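Local coordinates for gentamicin resistance protein (Enterococcus gallinarum, PDB 6CTZ) that confers resistance to gentamicin and related aminoglycosides, probably by transferring a phosphate from a guanine nucleotide to the 2''-hydroxyl of the drug, at residues C65-I70 and M120-A125; G93-E98 and H197-L202; L188-L193 and T210-F215. The protein carries 2 engineered substitutions. All coordinates share one frame; numbering follows the deposited sequence.

Interaction 1 of 3, residues C65-I70 and M120-A125; sequences CVKVNI and MNELSA
Glu122 reaches from the last turns of helix 106-125 to the loop that follows helix 46-62, and its side chain is met there by Cys65, Val66 and Lys67. CG stands anti to the carbonyl carbon (chi1 -69°); the chain is extended beyond CG, and the carboxylate reaches the loop. The two oxygens then divide the work. OE2 points at the backbone: it lies 3.2 Å from Val66 CA and takes a weak hydrogen bond from Lys67 N at 3.4 Å. A water strengthens this link by accepting from Lys67 N at 3.0 Å and donating to Glu122 OE2 at 2.8 Å. OE1 instead meets the aliphatic part of Lys67, whose side chain crosses that of Glu122 at about a right angle. Lys67 CG, 3.4 Å from Glu122 OE1, makes the nearest of these contacts, with CD and CE a little farther. On the helix side of the acid, the methylenes CB and CG of Glu122 sit beside Cys65 O.

Val66 CB and CG1 lie beside Glu122 OE2, and CG1 grazes Leu123 CD2 at 4.5 Å; the branched side chain of Val66 also touches Phe119, as does that of Val68. Valine therefore suits the border between the polar bridge and the buried side of helix 106-125, where Leu123 belongs to the core.

Lys67 NZ is 4.7 Å from Glu122 OE1, too far for a salt bridge, although its charge may still favour the acid electrostatically. The attachment thus depends on a long acid, a backbone N-H and one water, chemistry that implies a hydrated link at the protein surface, made by one weak direct bond and one water-mediated bridge.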
loop_
_atom_site.group_PDB
_atom_site.type_symbol
_atom_site.label_atom_id
_atom_site.label_comp_id
_atom_site.label_asym_id
_atom_site.label_seq_id
_atom_site.Cartn_x
_atom_site.Cartn_y
_atom_site.Cartn_z
ATOM N N CYS A 65 -12.896 -1.637 -14.306
ATOM C CA CYS A 65 -13.319 -0.413 -13.643
ATOM C C CYS A 65 -12.210 0.614 -13.507
ATOM O O CYS A 65 -12.491 1.751 -13.115
ATOM C CB CYS A 65 -13.856 -0.736 -12.241
ATOM S SG CYS A 65 -15.202 -1.928 -12.251
ATOM N N VAL A 66 -10.963 0.247 -13.788
ATOM C CA VAL A 66 -9.837 1.159 -13.641
ATOM C C VAL A 66 -9.172 1.346 -15.001
ATOM O O VAL A 66 -9.284 0.507 -15.897
ATOM C CB VAL A 66 -8.817 0.699 -12.573
ATOM C CG1 VAL A 66 -9.464 0.655 -11.200
ATOM C CG2 VAL A 66 -8.247 -0.656 -12.932
ATOM N N LYS A 67 -8.492 2.481 -15.155
ATOM C CA LYS A 67 -7.821 2.849 -16.398
ATOM C C LYS A 67 -6.307 2.707 -16.306
ATOM O O LYS A 67 -5.570 3.373 -17.042
ATOM C CB LYS A 67 -8.176 4.281 -16.790
ATOM C CG LYS A 67 -9.648 4.483 -17.067
ATOM C CD LYS A 67 -9.911 5.883 -17.574
ATOM C CE LYS A 67 -11.398 6.180 -17.669
ATOM N NZ LYS A 67 -12.110 5.230 -18.558
ATOM N N VAL A 68 -5.832 1.922 -15.363
ATOM C CA VAL A 68 -4.453 1.476 -15.328
ATOM C C VAL A 68 -4.485 -0.039 -15.392
ATOM O O VAL A 68 -5.506 -0.681 -15.124
ATOM C CB VAL A 68 -3.702 1.941 -14.063
ATOM C CG1 VAL A 68 -3.565 3.456 -14.038
ATOM C CG2 VAL A 68 -4.393 1.420 -12.804
ATOM N N ASN A 69 -3.348 -0.611 -15.744
ATOM C CA ASN A 69 -3.201 -2.050 -15.700
ATOM C C ASN A 69 -2.987 -2.511 -14.264
ATOM O O ASN A 69 -2.322 -1.836 -13.469
ATOM C CB ASN A 69 -2.046 -2.456 -16.605
ATOM C CG ASN A 69 -2.353 -2.154 -18.075
ATOM O OD1 ASN A 69 -3.231 -1.344 -18.378
ATOM N ND2 ASN A 69 -1.667 -2.818 -18.979
ATOM N N ILE A 70 -3.610 -3.633 -13.913
ATOM C CA ILE A 70 -3.425 -4.255 -12.604
ATOM C C ILE A 70 -3.121 -5.732 -12.844
ATOM O O ILE A 70 -3.360 -6.252 -13.945
ATOM C CB ILE A 70 -4.670 -4.058 -11.700
ATOM C CG1 ILE A 70 -5.880 -4.841 -12.234
ATOM C CG2 ILE A 70 -4.984 -2.560 -11.523
ATOM C CD1 ILE A 70 -7.156 -4.599 -11.430
ATOM N N MET A 120 -8.094 6.789 -7.769
ATOM C CA MET A 120 -8.720 6.828 -6.451
ATOM C C MET A 120 -10.219 7.044 -6.576
ATOM O O MET A 120 -11.007 6.438 -5.838
ATOM C CB MET A 120 -8.059 7.917 -5.605
ATOM C CG MET A 120 -6.594 7.630 -5.317
ATOM S SD MET A 120 -5.668 8.988 -4.559
ATOM C CE MET A 120 -5.930 8.685 -2.822
ATOM N N ASN A 121 -10.584 7.926 -7.462
ATOM C CA ASN A 121 -11.980 8.064 -7.785
ATOM C C ASN A 121 -12.815 6.753 -8.243
ATOM O O ASN A 121 -13.926 6.380 -7.839
ATOM C CB ASN A 121 -12.232 9.176 -8.799
ATOM C CG ASN A 121 -12.148 10.552 -8.205
ATOM O OD1 ASN A 121 -12.052 10.762 -7.025
ATOM N ND2 ASN A 121 -12.210 11.501 -9.068
ATOM N N GLU A 122 -12.057 6.017 -9.066
ATOM C CA GLU A 122 -12.623 4.753 -9.516
ATOM C C GLU A 122 -12.771 3.770 -8.364
ATOM O O GLU A 122 -13.802 3.094 -8.253
ATOM C CB GLU A 122 -11.772 4.177 -10.643
ATOM C CG GLU A 122 -11.874 4.999 -11.927
ATOM C CD GLU A 122 -10.709 4.808 -12.886
ATOM O OE1 GLU A 122 -10.781 5.341 -14.011
ATOM O OE2 GLU A 122 -9.719 4.155 -12.514
ATOM N N LEU A 123 -11.774 3.690 -7.477
ATOM C CA LEU A 123 -11.921 2.830 -6.304
ATOM C C LEU A 123 -13.094 3.289 -5.451
ATOM O O LEU A 123 -13.891 2.470 -4.978
ATOM C CB LEU A 123 -10.636 2.815 -5.470
ATOM C CG LEU A 123 -9.409 2.174 -6.126
ATOM C CD1 LEU A 123 -8.289 2.035 -5.097
ATOM C CD2 LEU A 123 -9.750 0.824 -6.732
ATOM N N SER A 124 -13.232 4.602 -5.273
ATOM C CA SER A 124 -14.312 5.133 -4.450
ATOM C C SER A 124 -15.682 4.942 -5.080
ATOM O O SER A 124 -16.686 5.042 -4.371
ATOM C CB SER A 124 -14.092 6.615 -4.165
ATOM O OG SER A 124 -13.080 6.791 -3.189
ATOM N N ALA A 125 -15.748 4.675 -6.382
ATOM C CA ALA A 125 -17.003 4.383 -7.055
ATOM C C ALA A 125 -17.315 2.892 -7.113
ATOM O O ALA A 125 -18.427 2.521 -7.503
ATOM C CB ALA A 125 -16.973 4.953 -8.477
HETATM O O HOH W 1 -7.051 4.137 -13.184
#

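Interaction 2 of 3, residues G93-E98 and H197-L202; sequences GQILGE and HFLTNL. With MG (magnesium ion), chain C; GDP (guanosine-5'-diphosphate), chain B.
The antiparallel pairing of strand 94-95 with strand 198-200 forms one side of a small three-stranded sheet beside the nucleotide, with Gln94 opposite Thr200 as a hydrogen-bonded pair. Gln94 N gives to Thr200 O at 2.9 Å with an N-H...O angle of 164°, and Thr200 N returns a bond to Gln94 O. Leu96 N adds another to Phe198 O. Gly93 CA approaches Thr200 O to 3.2 Å; with phi at 122°, a beta carbon here would collide with Thr200 O and with the preceding carbonyl oxygen, which is why glycine suits the place.

In this protein-kinase-like fold, 93-98 continues the segment that joins the two lobes, and 197-202 leaves the catalytic loop. Ile95 and Leu199, a non-hydrogen-bonded pair, lie side by side pointing the same way, with Ile95 CG1 3.7 Å from Leu199 CD1. They form an apolar floor for GDP: Ile95 CD1 reaches O2' of the ribose, while Leu199 CD1 lies 3.8 Å from N2 of the guanine. Beyond the strand, His197 NE2 binds a magnesium ion at 2.2 Å, at a position where protein kinases carry asparagine. Asp192 O holds ND1 of this ring, leaving NE2 for the metal, which Asp214 and both phosphates of GDP also bind.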
loop_
_atom_site.group_PDB
_atom_site.type_symbol
_atom_site.label_atom_id
_atom_site.label_comp_id
_atom_site.label_asym_id
_atom_site.label_seq_id
_atom_site.Cartn_x
_atom_site.Cartn_y
_atom_site.Cartn_z
ATOM N N GLY A 93 6.389 -1.527 -17.336
ATOM C CA GLY A 93 6.802 -0.190 -16.989
ATOM C C GLY A 93 7.927 -0.193 -15.977
ATOM O O GLY A 93 8.430 -1.231 -15.551
ATOM N N GLN A 94 8.321 1.010 -15.611
ATOM C CA GLN A 94 9.346 1.231 -14.609
ATOM C C GLN A 94 8.627 1.547 -13.309
ATOM O O GLN A 94 7.749 2.411 -13.287
ATOM C CB GLN A 94 10.218 2.417 -15.038
ATOM C CG GLN A 94 11.026 3.082 -13.927
ATOM C CD GLN A 94 12.279 2.311 -13.553
ATOM O OE1 GLN A 94 13.075 1.931 -14.417
ATOM N NE2 GLN A 94 12.462 2.078 -12.255
ATOM N N ILE A 95 8.953 0.809 -12.245
ATOM C CA ILE A 95 8.474 1.189 -10.922
ATOM C C ILE A 95 9.012 2.570 -10.599
ATOM O O ILE A 95 10.215 2.823 -10.719
ATOM C CB ILE A 95 8.923 0.165 -9.870
ATOM C CG1 ILE A 95 8.298 -1.203 -10.146
ATOM C CG2 ILE A 95 8.606 0.661 -8.463
ATOM C CD1 ILE A 95 8.699 -2.253 -9.151
ATOM N N LEU A 96 8.126 3.476 -10.198
ATOM C CA LEU A 96 8.560 4.837 -9.895
ATOM C C LEU A 96 9.418 4.890 -8.633
ATOM O O LEU A 96 10.499 5.492 -8.633
ATOM C CB LEU A 96 7.342 5.754 -9.771
ATOM C CG LEU A 96 7.661 7.229 -9.513
ATOM C CD1 LEU A 96 8.437 7.794 -10.694
ATOM C CD2 LEU A 96 6.382 8.018 -9.277
ATOM N N GLY A 97 8.941 4.302 -7.535
ATOM C CA GLY A 97 9.659 4.315 -6.269
ATOM C C GLY A 97 9.612 5.653 -5.549
ATOM O O GLY A 97 9.157 6.640 -6.126
ATOM N N GLU A 98 10.013 5.668 -4.290
ATOM C CA GLU A 98 10.221 6.963 -3.650
ATOM C C GLU A 98 11.184 8.046 -4.249
ATOM O O GLU A 98 10.889 9.175 -4.378
ATOM C CB GLU A 98 10.474 6.846 -2.159
ATOM C CG GLU A 98 10.792 5.456 -1.588
ATOM C CD GLU A 98 11.485 5.508 -0.210
ATOM O OE1 GLU A 98 11.961 6.575 0.175
ATOM O OE2 GLU A 98 11.605 4.487 0.471
ATOM N N HIS A 197 4.655 0.854 -5.893
ATOM C CA HIS A 197 3.614 0.105 -6.576
ATOM C C HIS A 197 3.119 0.807 -7.829
ATOM O O HIS A 197 2.173 0.323 -8.452
ATOM C CB HIS A 197 2.426 -0.127 -5.640
ATOM C CG HIS A 197 2.752 -0.969 -4.455
ATOM N ND1 HIS A 197 2.150 -0.789 -3.228
ATOM C CD2 HIS A 197 3.596 -2.017 -4.311
ATOM C CE1 HIS A 197 2.611 -1.691 -2.380
ATOM N NE2 HIS A 197 3.491 -2.448 -3.012
ATOM N N PHE A 198 3.720 1.937 -8.211
ATOM C CA PHE A 198 3.299 2.680 -9.397
ATOM C C PHE A 198 4.201 2.280 -10.554
ATOM O O PHE A 198 5.421 2.471 -10.490
ATOM C CB PHE A 198 3.422 4.198 -9.221
ATOM C CG PHE A 198 2.646 4.785 -8.065
ATOM C CD1 PHE A 198 1.717 4.047 -7.348
ATOM C CD2 PHE A 198 2.849 6.113 -7.719
ATOM C CE1 PHE A 198 1.033 4.618 -6.283
ATOM C CE2 PHE A 198 2.171 6.689 -6.651
ATOM C CZ PHE A 198 1.259 5.938 -5.941
ATOM N N LEU A 199 3.609 1.736 -11.606
ATOM C CA LEU A 199 4.343 1.422 -12.824
ATOM C C LEU A 199 4.120 2.541 -13.830
ATOM O O LEU A 199 2.984 2.982 -14.029
ATOM C CB LEU A 199 3.879 0.085 -13.408
ATOM C CG LEU A 199 4.399 -1.213 -12.777
ATOM C CD1 LEU A 199 5.909 -1.392 -13.021
ATOM C CD2 LEU A 199 4.000 -1.339 -11.307
ATOM N N THR A 200 5.202 3.000 -14.460
ATOM C CA THR A 200 5.135 4.167 -15.327
ATOM C C THR A 200 5.757 3.882 -16.684
ATOM O O THR A 200 6.630 3.021 -16.837
ATOM C CB THR A 200 5.869 5.386 -14.727
ATOM O OG1 THR A 200 7.270 5.088 -14.599
ATOM C CG2 THR A 200 5.302 5.760 -13.361
ATOM N N ASN A 201 5.306 4.653 -17.667
ATOM C CA ASN A 201 6.013 4.800 -18.934
ATOM C C ASN A 201 6.172 6.299 -19.141
ATOM O O ASN A 201 5.315 6.952 -19.746
ATOM C CB ASN A 201 5.281 4.142 -20.095
ATOM C CG ASN A 201 5.994 4.373 -21.400
ATOM O OD1 ASN A 201 7.117 4.878 -21.411
ATOM N ND2 ASN A 201 5.366 4.008 -22.502
ATOM N N LEU A 202 7.283 6.841 -18.640
ATOM C CA LEU A 202 7.521 8.269 -18.750
ATOM C C LEU A 202 7.774 8.717 -20.188
ATOM O O LEU A 202 7.817 9.923 -20.440
ATOM C CB LEU A 202 8.649 8.682 -17.797
ATOM C CG LEU A 202 8.290 8.474 -16.315
ATOM C CD1 LEU A 202 9.466 8.735 -15.390
ATOM C CD2 LEU A 202 7.128 9.362 -15.920
HETATM MG MG MG C . 4.100 -4.273 -1.963
HETATM P PB GDP B . 4.175 -7.300 -0.898
HETATM O O1B GDP B . 2.690 -7.540 -0.767
HETATM O O2B GDP B . 4.534 -5.837 -0.738
HETATM O O3B GDP B . 4.980 -8.232 -0.022
HETATM O O3A GDP B . 4.537 -7.746 -2.411
HETATM P PA GDP B . 4.245 -6.966 -3.800
HETATM O O1A GDP B . 2.965 -7.443 -4.418
HETATM O O2A GDP B . 4.324 -5.465 -3.582
HETATM O "O5'" GDP B . 5.463 -7.526 -4.716
HETATM C "C5'" GDP B . 6.798 -7.374 -4.253
HETATM C "C4'" GDP B . 7.574 -6.551 -5.252
HETATM O "O4'" GDP B . 7.697 -7.296 -6.464
HETATM C "C3'" GDP B . 6.908 -5.252 -5.673
HETATM O "O3'" GDP B . 7.098 -4.197 -4.724
HETATM C "C2'" GDP B . 7.640 -4.978 -6.962
HETATM O "O2'" GDP B . 8.960 -4.492 -6.695
HETATM C "C1'" GDP B . 7.787 -6.374 -7.543
HETATM N N9 GDP B . 6.670 -6.658 -8.466
HETATM C C8 GDP B . 5.549 -7.375 -8.220
HETATM N N7 GDP B . 4.775 -7.403 -9.336
HETATM C C5 GDP B . 5.414 -6.705 -10.295
HETATM C C6 GDP B . 5.163 -6.324 -11.690
HETATM O O6 GDP B . 4.129 -6.697 -12.277
HETATM N N1 GDP B . 6.103 -5.586 -12.300
HETATM C C2 GDP B . 7.238 -5.171 -11.696
HETATM N N2 GDP B . 8.132 -4.444 -12.394
HETATM N N3 GDP B . 7.532 -5.473 -10.412
HETATM C C4 GDP B . 6.662 -6.228 -9.709
HETATM O O HOH W 2 6.025 -3.571 -2.116
HETATM O O HOH W 3 3.919 -3.187 -0.171
#

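Interaction 3 of 3, residues L188-L193 and T210-F215; sequences LIHGDL and TGIIDF. With MG (magnesium ion), chain C; MG (magnesium ion), chain D; GDP (guanosine-5'-diphosphate), chain B; KAN (kanamycin a), chain E.
Asp214 OD2 is gripped by two magnesium ions, at 2.1 Å and 2.3 Å, while Asp192 OD2 faces it across the contact at 3.8 Å. Asp214 OD1 joins OD2 in chelating the second ion, so one carboxylate ties both metals to the phosphates of GDP; His197 completes the first metal's shell. Asp192 serves the other substrate: its OD2 accepts from kanamycin O13 at 2.7 Å, and its OD1 from kanamycin N3. O13 is the 2''-hydroxyl of the drug, the group this enzyme class phosphorylates.

The two segments carry the HGD sequence and the first two residues of DFG, which Gly216 completes, the counterparts of the catalytic-loop and metal-binding motifs of protein kinases. His190 and Phe215 join them in the interior. CG of His190 lies anti to the backbone N (chi1 177°), and the ring extends from there to the 210-215 segment, where NE2 donates to Ile213 O at 3.0 Å, the acceptor lying in the ring plane. At the other nitrogen, Asp192 N donates to ND1, which fixes the ring's rotation and is consistent with the proton residing on NE2.

The imidazole then stands edge-on to Phe215: CD2 sits 3.6 Å above the centre of the phenyl face, with the planes at 58°, a T-shaped stack. Histidine suits the place because its ring presents a carbon edge to Phe215 while one nitrogen donates and the other accepts. Ile212 CG2 fills in obliquely beside the imidazole and meets Leu193 CD1 at 4.2 Å. Phe215 continues onto Leu59 and Leu62 of helix 46-62, an arrangement recalling the regulatory spine of kinases, while Ile213 points its CB away from 188-193 and places CD1 near C8 of the guanine.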
loop_
_atom_site.group_PDB
_atom_site.type_symbol
_atom_site.label_atom_id
_atom_site.label_comp_id
_atom_site.label_asym_id
_atom_site.label_seq_id
_atom_site.Cartn_x
_atom_site.Cartn_y
_atom_site.Cartn_z
ATOM N N LEU A 188 -14.081 1.259 -0.932
ATOM C CA LEU A 188 -12.935 0.425 -1.296
ATOM C C LEU A 188 -11.688 1.293 -1.406
ATOM O O LEU A 188 -11.699 2.308 -2.106
ATOM C CB LEU A 188 -13.177 -0.256 -2.638
ATOM C CG LEU A 188 -11.995 -1.104 -3.146
ATOM C CD1 LEU A 188 -11.701 -2.272 -2.215
ATOM C CD2 LEU A 188 -12.260 -1.594 -4.560
ATOM N N ILE A 189 -10.620 0.904 -0.700
ATOM C CA ILE A 189 -9.316 1.552 -0.825
ATOM C C ILE A 189 -8.278 0.523 -1.251
ATOM O O ILE A 189 -8.413 -0.679 -0.993
ATOM C CB ILE A 189 -8.864 2.271 0.469
ATOM C CG1 ILE A 189 -8.580 1.291 1.613
ATOM C CG2 ILE A 189 -9.903 3.293 0.903
ATOM C CD1 ILE A 189 -7.851 1.934 2.781
ATOM N N HIS A 190 -7.214 1.013 -1.900
ATOM C CA HIS A 190 -6.080 0.149 -2.225
ATOM C C HIS A 190 -5.366 -0.296 -0.952
ATOM O O HIS A 190 -5.014 -1.476 -0.804
ATOM C CB HIS A 190 -5.138 0.897 -3.165
ATOM C CG HIS A 190 -3.890 0.148 -3.520
ATOM N ND1 HIS A 190 -2.805 0.063 -2.677
ATOM C CD2 HIS A 190 -3.544 -0.515 -4.652
ATOM C CE1 HIS A 190 -1.844 -0.628 -3.269
ATOM N NE2 HIS A 190 -2.267 -0.993 -4.468
ATOM N N GLY A 191 -5.175 0.629 -0.007
ATOM C CA GLY A 191 -4.656 0.302 1.299
ATOM C C GLY A 191 -3.152 0.333 1.449
ATOM O O GLY A 191 -2.668 0.308 2.586
ATOM N N ASP A 192 -2.399 0.383 0.358
ATOM C CA ASP A 192 -0.943 0.433 0.440
ATOM C C ASP A 192 -0.422 1.208 -0.770
ATOM O O ASP A 192 0.423 0.736 -1.535
ATOM C CB ASP A 192 -0.376 -0.985 0.528
ATOM C CG ASP A 192 1.036 -1.033 1.077
ATOM O OD1 ASP A 192 1.446 -0.120 1.831
ATOM O OD2 ASP A 192 1.737 -2.019 0.770
ATOM N N LEU A 193 -0.954 2.418 -0.971
ATOM C CA LEU A 193 -0.818 3.113 -2.253
ATOM C C LEU A 193 0.437 3.991 -2.253
ATOM O O LEU A 193 0.391 5.217 -2.210
ATOM C CB LEU A 193 -2.087 3.898 -2.560
ATOM C CG LEU A 193 -2.220 4.427 -3.987
ATOM C CD1 LEU A 193 -2.304 3.280 -4.992
ATOM C CD2 LEU A 193 -3.458 5.292 -4.111
ATOM N N THR A 210 0.991 3.714 -15.925
ATOM C CA THR A 210 0.491 2.585 -16.689
ATOM C C THR A 210 -0.044 1.456 -15.830
ATOM O O THR A 210 -0.855 0.672 -16.330
ATOM C CB THR A 210 1.559 2.032 -17.650
ATOM O OG1 THR A 210 2.722 1.650 -16.911
ATOM C CG2 THR A 210 1.935 3.073 -18.697
ATOM N N GLY A 211 0.364 1.348 -14.567
ATOM C CA GLY A 211 -0.061 0.213 -13.774
ATOM C C GLY A 211 0.042 0.473 -12.293
ATOM O O GLY A 211 0.788 1.350 -11.843
ATOM N N ILE A 212 -0.733 -0.305 -11.538
ATOM C CA ILE A 212 -0.701 -0.325 -10.076
ATOM C C ILE A 212 -0.683 -1.781 -9.641
ATOM O O ILE A 212 -1.496 -2.582 -10.132
ATOM C CB ILE A 212 -1.926 0.385 -9.460
ATOM C CG1 ILE A 212 -1.991 1.855 -9.881
ATOM C CG2 ILE A 212 -1.912 0.255 -7.925
ATOM C CD1 ILE A 212 -1.031 2.760 -9.127
ATOM N N ILE A 213 0.228 -2.133 -8.733
ATOM C CA ILE A 213 0.326 -3.495 -8.222
ATOM C C ILE A 213 0.006 -3.568 -6.726
ATOM O O ILE A 213 -0.259 -2.546 -6.078
ATOM C CB ILE A 213 1.706 -4.106 -8.540
ATOM C CG1 ILE A 213 2.827 -3.264 -7.912
ATOM C CG2 ILE A 213 1.884 -4.267 -10.057
ATOM C CD1 ILE A 213 4.170 -3.960 -7.910
ATOM N N ASP A 214 0.017 -4.788 -6.185
ATOM C CA ASP A 214 -0.083 -5.093 -4.755
ATOM C C ASP A 214 -1.338 -4.565 -4.076
ATOM O O ASP A 214 -1.282 -3.583 -3.331
ATOM C CB ASP A 214 1.152 -4.648 -3.974
ATOM C CG ASP A 214 1.176 -5.230 -2.565
ATOM O OD1 ASP A 214 0.294 -6.073 -2.232
ATOM O OD2 ASP A 214 2.076 -4.839 -1.782
ATOM N N PHE A 215 -2.461 -5.238 -4.299
ATOM C CA PHE A 215 -3.733 -4.905 -3.675
ATOM C C PHE A 215 -3.981 -5.697 -2.396
ATOM O O PHE A 215 -5.130 -5.796 -1.954
ATOM C CB PHE A 215 -4.881 -5.111 -4.672
ATOM C CG PHE A 215 -4.944 -4.069 -5.767
ATOM C CD1 PHE A 215 -3.988 -4.029 -6.782
ATOM C CD2 PHE A 215 -5.979 -3.148 -5.795
ATOM C CE1 PHE A 215 -4.065 -3.078 -7.803
ATOM C CE2 PHE A 215 -6.062 -2.198 -6.801
ATOM C CZ PHE A 215 -5.097 -2.160 -7.810
HETATM MG MG MG C . 4.100 -4.273 -1.963
HETATM MG MG MG D . 1.211 -6.267 -0.239
HETATM P PB GDP B . 4.175 -7.300 -0.898
HETATM O O1B GDP B . 2.690 -7.540 -0.767
HETATM O O2B GDP B . 4.534 -5.837 -0.738
HETATM O O3B GDP B . 4.980 -8.232 -0.022
HETATM O O3A GDP B . 4.537 -7.746 -2.411
HETATM P PA GDP B . 4.245 -6.966 -3.800
HETATM O O1A GDP B . 2.965 -7.443 -4.418
HETATM O O2A GDP B . 4.324 -5.465 -3.582
HETATM O "O5'" GDP B . 5.463 -7.526 -4.716
HETATM C "C5'" GDP B . 6.798 -7.374 -4.253
HETATM C "C4'" GDP B . 7.574 -6.551 -5.252
HETATM O "O4'" GDP B . 7.697 -7.296 -6.464
HETATM C "C3'" GDP B . 6.908 -5.252 -5.673
HETATM O "O3'" GDP B . 7.098 -4.197 -4.724
HETATM C "C2'" GDP B . 7.640 -4.978 -6.962
HETATM O "O2'" GDP B . 8.960 -4.492 -6.695
HETATM C "C1'" GDP B . 7.787 -6.374 -7.543
HETATM N N9 GDP B . 6.670 -6.658 -8.466
HETATM C C8 GDP B . 5.549 -7.375 -8.220
HETATM N N7 GDP B . 4.775 -7.403 -9.336
HETATM C C5 GDP B . 5.414 -6.705 -10.295
HETATM C C6 GDP B . 5.163 -6.324 -11.690
HETATM O O6 GDP B . 4.129 -6.697 -12.277
HETATM N N1 GDP B . 6.103 -5.586 -12.300
HETATM C C2 GDP B . 7.238 -5.171 -11.696
HETATM N N2 GDP B . 8.132 -4.444 -12.394
HETATM N N3 GDP B . 7.532 -5.473 -10.412
HETATM C C4 GDP B . 6.662 -6.228 -9.709
HETATM C C1 KAN E . 8.362 2.754 5.893
HETATM C C2 KAN E . 8.546 3.899 6.889
HETATM C C3 KAN E . 9.321 5.022 6.232
HETATM C C4 KAN E . 10.659 4.451 5.788
HETATM C C5 KAN E . 10.466 3.281 4.827
HETATM C C6 KAN E . 11.796 2.642 4.442
HETATM C C7 KAN E . 4.715 1.431 2.282
HETATM C C8 KAN E . 5.300 0.512 3.352
HETATM C C9 KAN E . 5.977 1.344 4.446
HETATM C C10 KAN E . 7.046 2.275 3.872
HETATM C C11 KAN E . 6.458 3.141 2.756
HETATM C C12 KAN E . 5.814 2.289 1.669
HETATM C C13 KAN E . 4.511 -1.472 4.511
HETATM C C14 KAN E . 3.425 -2.503 4.248
HETATM C C15 KAN E . 2.098 -1.970 4.796
HETATM C C16 KAN E . 2.254 -1.637 6.275
HETATM C C17 KAN E . 3.420 -0.687 6.468
HETATM C C18 KAN E . 3.653 -0.461 7.954
HETATM N N1 KAN E . 11.523 1.510 3.576
HETATM N N2 KAN E . 7.478 3.994 2.155
HETATM N N3 KAN E . 4.050 0.626 1.259
HETATM N N4 KAN E . 1.002 -2.915 4.619
HETATM O O5 KAN E . 9.596 2.271 5.352
HETATM O O6 KAN E . 7.257 4.368 7.297
HETATM O O7 KAN E . 9.532 6.101 7.148
HETATM O O8 KAN E . 11.410 5.482 5.143
HETATM O O9 KAN E . 7.494 3.214 4.852
HETATM O O10 KAN E . 6.610 0.459 5.384
HETATM O O11 KAN E . 4.191 -0.240 3.866
HETATM O O12 KAN E . 4.598 -1.250 5.915
HETATM O O13 KAN E . 3.380 -2.753 2.840
HETATM O O14 KAN E . 1.078 -1.001 6.804
HETATM O O15 KAN E . 4.751 0.440 8.127
HETATM O O HOH W 4 -2.710 -3.040 -1.032
HETATM O O HOH W 5 -0.029 -4.575 0.237
HETATM O O HOH W 2 6.025 -3.571 -2.116
HETATM O O HOH W 3 3.919 -3.187 -0.171
HETATM O O HOH W 6 -0.113 -7.868 0.326
HETATM O O HOH W 7 2.033 -6.017 1.621
#

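Interaction 3 is wholly buried, interaction 2 partly so, and interaction 1 is a surface contact. Interactions 2 and 3 share the same small sheet: strand 198-200 pairs with 94-95 on one side and with 209-212 on the other. Both touch GDP and share one magnesium ion, bound by His197 in one and Asp214 in the other, Asp214 binding a second ion as well. Otherwise strand pairing and apolar packing dominate interaction 2, carboxylates and an aromatic stack interaction 3. Interaction 1, where the side chain of Val66 is about 14 Å from GDP, relies on water and a weak bond, yet it touches interaction 3 through Asn69, bonded to Thr210 and Ile212, and through Leu123, packed on Leu188 and His190.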